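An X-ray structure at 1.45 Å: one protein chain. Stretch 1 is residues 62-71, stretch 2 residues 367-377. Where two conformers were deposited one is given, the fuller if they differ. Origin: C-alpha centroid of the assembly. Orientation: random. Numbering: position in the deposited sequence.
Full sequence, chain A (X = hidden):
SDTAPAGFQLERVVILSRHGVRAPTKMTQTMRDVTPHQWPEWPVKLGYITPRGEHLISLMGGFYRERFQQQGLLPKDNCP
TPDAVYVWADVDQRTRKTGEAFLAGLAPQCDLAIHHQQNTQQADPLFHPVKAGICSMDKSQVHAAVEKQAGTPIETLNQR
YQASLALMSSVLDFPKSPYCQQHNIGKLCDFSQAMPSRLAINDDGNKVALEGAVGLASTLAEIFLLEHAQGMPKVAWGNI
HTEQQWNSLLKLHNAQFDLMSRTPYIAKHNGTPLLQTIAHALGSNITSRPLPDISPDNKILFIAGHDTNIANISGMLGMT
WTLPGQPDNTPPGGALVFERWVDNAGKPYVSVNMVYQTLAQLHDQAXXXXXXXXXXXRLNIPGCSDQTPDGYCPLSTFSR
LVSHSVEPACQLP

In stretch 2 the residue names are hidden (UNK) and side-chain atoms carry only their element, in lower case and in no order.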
# COMPACT_ATOMS: atom_id res chain seq x y z
N GLY A 62 -2.20 -17.74 4.50
CA GLY A 62 -1.68 -18.90 5.27
C GLY A 62 -0.72 -18.45 6.35
O GLY A 62 -0.72 -19.02 7.43
N PHE A 63 0.11 -17.47 6.06
CA PHE A 63 1.04 -16.96 7.07
C PHE A 63 0.26 -16.29 8.21
O PHE A 63 0.52 -16.54 9.40
CB PHE A 63 2.02 -15.97 6.46
CG PHE A 63 2.94 -15.36 7.48
CD1 PHE A 63 3.93 -16.14 8.08
CD2 PHE A 63 2.74 -14.06 7.93
CE1 PHE A 63 4.77 -15.59 9.07
CE2 PHE A 63 3.56 -13.52 8.91
CZ PHE A 63 4.57 -14.30 9.47
N TYR A 64 -0.69 -15.45 7.84
CA TYR A 64 -1.54 -14.80 8.83
C TYR A 64 -2.27 -15.82 9.70
O TYR A 64 -2.37 -15.66 10.92
CB TYR A 64 -2.58 -13.87 8.18
CG TYR A 64 -2.07 -12.60 7.56
CD1 TYR A 64 -1.33 -11.68 8.27
CD2 TYR A 64 -2.37 -12.31 6.23
CE1 TYR A 64 -0.87 -10.50 7.63
CE2 TYR A 64 -1.94 -11.14 5.62
CZ TYR A 64 -1.17 -10.28 6.31
OH TYR A 64 -0.80 -9.12 5.59
N ARG A 65 -2.75 -16.90 9.08
CA ARG A 65 -3.37 -17.98 9.86
C ARG A 65 -2.43 -18.52 10.92
O ARG A 65 -2.80 -18.62 12.09
CB ARG A 65 -3.89 -19.11 8.95
CG ARG A 65 -4.53 -20.28 9.70
CD ARG A 65 -5.61 -19.77 10.65
NE ARG A 65 -6.34 -20.81 11.39
CZ ARG A 65 -7.35 -21.53 10.90
NH1 ARG A 65 -7.79 -21.37 9.65
NH2 ARG A 65 -7.93 -22.44 11.67
N GLU A 66 -1.18 -18.83 10.53
CA GLU A 66 -0.24 -19.40 11.48
C GLU A 66 0.08 -18.39 12.57
O GLU A 66 0.16 -18.80 13.74
CB GLU A 66 1.06 -19.81 10.80
CG GLU A 66 0.97 -21.01 9.89
CD GLU A 66 2.32 -21.71 9.63
OE1 GLU A 66 3.26 -21.63 10.45
OE2 GLU A 66 2.42 -22.39 8.59
N ARG A 67 0.26 -17.11 12.23
CA ARG A 67 0.65 -16.09 13.21
C ARG A 67 -0.50 -15.91 14.19
O ARG A 67 -0.31 -15.92 15.42
CB ARG A 67 0.95 -14.78 12.49
CG ARG A 67 1.21 -13.55 13.37
CD ARG A 67 1.50 -12.39 12.43
NE ARG A 67 1.61 -11.05 13.02
CZ ARG A 67 2.65 -10.21 12.88
NH1 ARG A 67 3.74 -10.53 12.16
NH2 ARG A 67 2.59 -9.01 13.46
N PHE A 68 -1.72 -15.76 13.69
CA PHE A 68 -2.82 -15.45 14.58
C PHE A 68 -3.27 -16.66 15.42
O PHE A 68 -3.76 -16.49 16.54
CB PHE A 68 -3.98 -14.80 13.83
CG PHE A 68 -3.59 -13.50 13.13
CD1 PHE A 68 -2.75 -12.57 13.74
CD2 PHE A 68 -4.04 -13.23 11.85
CE1 PHE A 68 -2.38 -11.37 13.08
CE2 PHE A 68 -3.67 -12.05 11.20
CZ PHE A 68 -2.83 -11.15 11.80
N GLN A 69 -3.12 -17.88 14.90
CA GLN A 69 -3.35 -19.08 15.70
C GLN A 69 -2.39 -19.16 16.84
O GLN A 69 -2.75 -19.51 17.95
CB GLN A 69 -3.12 -20.33 14.87
CG GLN A 69 -4.31 -20.69 14.05
CD GLN A 69 -4.00 -21.76 13.03
OE1 GLN A 69 -2.89 -21.89 12.55
NE2 GLN A 69 -4.98 -22.53 12.72
N GLN A 70 -1.13 -18.85 16.56
CA GLN A 70 -0.12 -18.94 17.61
C GLN A 70 -0.43 -17.95 18.74
O GLN A 70 -0.15 -18.24 19.91
CB GLN A 70 1.26 -18.66 17.00
CG GLN A 70 2.41 -18.69 18.02
CD GLN A 70 3.73 -18.23 17.41
OE1 GLN A 70 3.82 -17.17 16.76
NE2 GLN A 70 4.77 -19.03 17.61
N GLN A 71 -1.05 -16.82 18.39
CA GLN A 71 -1.38 -15.75 19.34
C GLN A 71 -2.78 -15.94 19.95
O GLN A 71 -3.29 -15.09 20.70
CB GLN A 71 -1.22 -14.37 18.68
CG GLN A 71 0.18 -14.09 18.08
CD GLN A 71 0.28 -12.87 17.16
OE1 GLN A 71 -0.48 -12.69 16.18
NE2 GLN A 71 1.26 -12.01 17.46
N UNK A 367 6.61 -20.58 0.10
CA UNK A 367 5.71 -20.83 1.23
C UNK A 367 6.12 -19.96 2.42
O UNK A 367 7.32 -19.75 2.70
c UNK A 367 7.31 -21.78 -0.32
c UNK A 367 5.86 -22.32 1.49
c UNK A 367 6.43 -22.92 0.24
N UNK A 368 5.14 -19.43 3.13
CA UNK A 368 5.35 -18.56 4.26
C UNK A 368 4.80 -19.25 5.51
O UNK A 368 3.60 -19.56 5.56
c UNK A 368 4.64 -17.26 4.05
c UNK A 368 6.42 -16.00 2.74
c UNK A 368 4.96 -16.48 2.79
c UNK A 368 4.03 -15.29 2.71
N UNK A 369 5.65 -19.49 6.49
CA UNK A 369 5.26 -20.23 7.69
C UNK A 369 5.92 -19.53 8.88
O UNK A 369 6.74 -18.66 8.70
c UNK A 369 5.26 -22.47 6.39
o UNK A 369 7.19 -21.69 7.67
c UNK A 369 5.76 -21.69 7.61
N UNK A 370 5.61 -19.93 10.12
CA UNK A 370 6.32 -19.33 11.25
C UNK A 370 7.81 -19.63 11.20
O UNK A 370 8.62 -18.78 11.61
c UNK A 370 3.99 -19.28 14.30
c UNK A 370 4.31 -19.04 12.84
c UNK A 370 5.69 -19.73 12.59
c UNK A 370 4.28 -17.59 12.51
N UNK A 371 8.17 -20.79 10.68
CA UNK A 371 9.59 -21.22 10.55
C UNK A 371 10.27 -20.46 9.42
O UNK A 371 11.45 -20.21 9.53
c UNK A 371 9.32 -23.63 11.52
c UNK A 371 9.75 -22.74 10.34
o UNK A 371 10.94 -22.64 13.03
c UNK A 371 10.32 -23.66 12.68
n UNK A 371 10.48 -24.85 13.30
N UNK A 372 9.50 -20.09 8.39
CA UNK A 372 10.01 -19.39 7.20
C UNK A 372 9.11 -18.23 6.90
O UNK A 372 8.29 -18.30 5.98
c UNK A 372 11.19 -21.41 6.30
c UNK A 372 10.18 -20.36 6.02
c UNK A 372 12.54 -21.35 6.29
n UNK A 372 10.87 -22.66 6.77
c UNK A 372 11.98 -23.34 7.00
n UNK A 372 13.00 -22.55 6.71
N UNK A 373 9.22 -17.16 7.69
CA UNK A 373 8.15 -16.21 7.75
C UNK A 373 8.17 -15.14 6.66
O UNK A 373 9.20 -14.85 6.06
c UNK A 373 10.18 -16.99 8.81
c UNK A 373 9.81 -15.67 9.40
c UNK A 373 8.35 -15.55 9.15
N UNK A 374 7.02 -14.49 6.46
CA UNK A 374 6.99 -13.20 5.74
C UNK A 374 7.89 -12.21 6.46
O UNK A 374 8.17 -12.33 7.66
c UNK A 374 5.58 -12.68 5.68
N UNK A 375 8.32 -11.19 5.73
CA UNK A 375 8.99 -10.06 6.34
C UNK A 375 8.03 -9.30 7.22
O UNK A 375 6.81 -9.27 7.01
N UNK A 376 8.58 -8.67 8.25
CA UNK A 376 7.77 -7.85 9.14
C UNK A 376 8.67 -6.79 9.75
O UNK A 376 9.75 -7.11 10.22
c UNK A 376 7.08 -8.69 10.23
o UNK A 376 6.22 -7.94 11.08
N UNK A 377 8.22 -5.54 9.72
CA UNK A 377 8.94 -4.43 10.33
C UNK A 377 8.01 -3.80 11.36
O UNK A 377 6.91 -3.38 11.02
c UNK A 377 10.37 -4.03 8.33
c UNK A 377 10.00 -2.18 9.95
c UNK A 377 9.37 -3.39 9.29
O HOH W 1 6.05 -23.05 10.89
O HOH W 2 1.50 -21.30 6.13

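Position 367 carries three side-chain carbons, the last of which closes a ring onto the backbone N. That closure is unique to proline, so the residue is P367; it is exposed and has no contact with the helix of stretch 1.

Position 368 has four carbons, forked at the second. A fork at the second atom rather than the first indicates leucine, L368, with chi1 in m and chi2 in t. Its CA-to-CB bond points toward the helix, and its CB lies 3.8 Å from F63 CB.

Position 369 has one carbon bearing one oxygen and one further carbon, the branched pattern of threonine. T369 directs its CA-to-CB bond away overall, yet its CB still lies 3.6 Å from E66 OE2. Its OG1 turns back into its own loop, accepting a hydrogen bond from the backbone N of position 372 (2.9 Å, 139°).

Position 370 again shows four carbons forked at the second, so it is L370. Its CA-to-CB bond runs sideways, but the fork reaches the helix: CD1 comes to 3.2 Å from Q70 OE1, and CD2 lies 4.0 Å from both F63 CE1 and R67 CA.

Position 371 has an unbranched run of three carbons, the third carrying one oxygen and one nitrogen. This terminal amide one carbon longer than asparagine's identifies Q371, whose CA-to-CB bond points away from stretch 1; its CG comes no nearer than 6.5 Å, to E66 OE1.

Position 372 has one carbon followed by a five-membered ring of three carbons and two nitrogens, an imidazole: H372. Its CA-to-CB bond also points away from the helix. Its O accepts a hydrogen bond from T369 N at 2.9 Å, helping to close the turn.

Position 373 repeats the three-carbon ring onto the backbone N and is P373. Its CB approaches F63 CE1 to 3.6 Å.

Position 374 has a single carbon, hence A374. That methyl sits 4.0 Å from the centroid of the F63 ring, 16° off the ring normal, which establishes a CH-pi contact over the face.

Position 375 has no side-chain atom and is G375; it makes no contact with the helix.

Position 376 has one carbon and then one oxygen: S376. Its OG lies 3.7 Å from R67 NH1, near the guanidinium plane.

Position 377 has one carbon carrying two more, the beta-branched pattern of valine. V377 is out of reach of stretch 1.

The contact has an apolar centre and a polar anchor. F63, with chi1 in t and its CA-to-CB bond toward stretch 2, has L368, L370, P373 and A374 all touching its side chain. One turn along the helix, E66 OE1 accepts a hydrogen bond from L370 N (2.9 Å, 167°), a nearly linear geometry that ties the loop backbone to the helix. Water 1 extends this link, donating to E66 OE1 and accepting from Q371 N. Together the two stretches bury 487 Å², with F63 and L370 contributing the largest shares.

Stretch 2 367-377: PLTLQHPAGSV
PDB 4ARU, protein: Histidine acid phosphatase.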